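Local coordinates for proteasome assembly chaperone family protein (Pyrococcus furiosus DSM 3638, PDB 3WZ2), which is an archaeal homolog of proteasome-assembly chaperones and probably interacts with the proteasome, at the interface of chains A and B. Sequence-based numbering; all coordinates share one arbitrary frame. Chains: chain A/B, Uncharacterized protein.

The interface of chains A and B. Residues chain A 51, 61, 68-70; chain B 165, 169.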
loop_
_atom_site.group_PDB
_atom_site.type_symbol
_atom_site.label_atom_id
_atom_site.label_comp_id
_atom_site.label_asym_id
_atom_site.label_seq_id
_atom_site.Cartn_x
_atom_site.Cartn_y
_atom_site.Cartn_z
ATOM N N TYR A 51 21.405 -19.216 2.035
ATOM C CA TYR A 51 20.372 -18.428 2.666
ATOM C C TYR A 51 19.543 -17.764 1.620
ATOM O O TYR A 51 19.910 -17.749 0.448
ATOM C CB TYR A 51 20.962 -17.366 3.613
ATOM C CG TYR A 51 21.967 -16.456 2.984
ATOM C CD1 TYR A 51 23.257 -16.895 2.728
ATOM C CD2 TYR A 51 21.643 -15.139 2.689
ATOM C CE1 TYR A 51 24.200 -16.058 2.131
ATOM C CE2 TYR A 51 22.582 -14.280 2.110
ATOM C CZ TYR A 51 23.859 -14.752 1.830
ATOM O OH TYR A 51 24.791 -13.915 1.263
ATOM N N SER A 61 20.220 -10.431 12.423
ATOM C CA SER A 61 20.964 -11.653 12.467
ATOM C C SER A 61 20.547 -12.458 13.685
ATOM O O SER A 61 20.349 -11.917 14.759
ATOM C CB SER A 61 22.458 -11.367 12.559
ATOM O OG SER A 61 22.932 -10.767 11.396
ATOM N N PRO A 68 26.943 -15.200 13.401
ATOM C CA PRO A 68 25.734 -14.602 12.843
ATOM C C PRO A 68 25.144 -15.417 11.707
ATOM O O PRO A 68 25.868 -15.934 10.879
ATOM C CB PRO A 68 26.198 -13.243 12.350
ATOM C CG PRO A 68 27.663 -13.336 12.235
ATOM C CD PRO A 68 28.135 -14.375 13.189
ATOM N N THR A 69 23.827 -15.525 11.698
ATOM C CA THR A 69 23.133 -16.322 10.706
ATOM C C THR A 69 21.843 -15.596 10.302
ATOM O O THR A 69 21.210 -14.904 11.110
ATOM C CB THR A 69 22.791 -17.732 11.221
ATOM O OG1 THR A 69 21.712 -17.634 12.130
ATOM C CG2 THR A 69 23.917 -18.360 11.917
ATOM N N PRO A 70 21.445 -15.738 9.042
ATOM C CA PRO A 70 20.248 -15.051 8.601
ATOM C C PRO A 70 19.042 -15.879 8.979
ATOM O O PRO A 70 19.170 -17.081 9.224
ATOM C CB PRO A 70 20.449 -14.941 7.098
ATOM C CG PRO A 70 21.294 -16.127 6.755
ATOM C CD PRO A 70 22.122 -16.452 7.954
ATOM N N TRP B 165 25.818 -8.955 9.326
ATOM C CA TRP B 165 25.708 -10.068 8.381
ATOM C C TRP B 165 26.195 -9.592 6.987
ATOM O O TRP B 165 27.059 -10.239 6.372
ATOM C CB TRP B 165 24.275 -10.612 8.331
ATOM C CG TRP B 165 24.055 -11.633 7.193
ATOM C CD1 TRP B 165 23.380 -11.428 6.030
ATOM C CD2 TRP B 165 24.535 -12.965 7.149
ATOM N NE1 TRP B 165 23.414 -12.550 5.263
ATOM C CE2 TRP B 165 24.132 -13.514 5.918
ATOM C CE3 TRP B 165 25.263 -13.750 8.025
ATOM C CZ2 TRP B 165 24.415 -14.830 5.555
ATOM C CZ3 TRP B 165 25.559 -15.072 7.668
ATOM C CH2 TRP B 165 25.152 -15.595 6.435
ATOM N N ARG B 169 29.408 -10.813 4.759
ATOM C CA ARG B 169 29.171 -11.409 3.445
ATOM C C ARG B 169 29.894 -10.700 2.296
ATOM O O ARG B 169 30.219 -11.330 1.325
ATOM C CB ARG B 169 27.655 -11.481 3.158
ATOM C CG ARG B 169 26.993 -12.737 3.722
ATOM C CD ARG B 169 27.755 -14.014 3.499
ATOM N NE ARG B 169 28.690 -14.095 4.611
ATOM C CZ ARG B 169 29.794 -14.835 4.702
ATOM N NH1 ARG B 169 30.156 -15.692 3.744
ATOM N NH2 ARG B 169 30.549 -14.716 5.794
#
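A:Tyr51, A:Ser61, A:Pro68 and A:Thr69 are held on extended backbone in strands 47-53, 60-64 and 67-69, with A:Pro70 just beyond the last, and this surface faces B:Trp165 and B:Arg169, four residues apart on helix 158-169. The indole of B:Trp165 is the inserted group: 108 Å² of this residue is buried by the other chain. Its CG lies anti to the backbone N (chi1 171°), which carries the ring away from the helix toward the strands. Against A:Tyr51 the indole presents its rim, CZ2 standing 3.5 Å above the centre of the phenol ring, and the six-membered ring is turned 88° from the phenol plane, an edge-to-face arrangement. One indole face receives A:Pro70, whose CD lies 3.5 Å from B:Trp165 CH2 and 3.7 Å from the six-membered ring centroid, a CH-pi contact. The opposite face is backed within chain B by CG of B:Arg169, 3.6 Å above the plane and toward the rim. That same methylene also meets the phenol hydroxyl, B:Arg169 CG to A:Tyr51 OH being 3.5 Å, so the arginine contributes here through its aliphatic stem. A:Pro68 O approaches B:Trp165 CZ3 at 3.3 Å, tilted out of the ring plane toward the A:Pro70 side. A:Ser61 OG sits near the CB methylene. An alanine in place of B:Trp165 would probably open a gap between A:Tyr51 and A:Pro70 and leave the phenol face without its edge partner. No nitrogen or oxygen pairs across this patch, so its hold rests on shape and ring contacts. The two copies are not related by an exact two-fold, and the patch may help set neighbours in the deposited five-chain assembly, whose biological role the structure alone does not show.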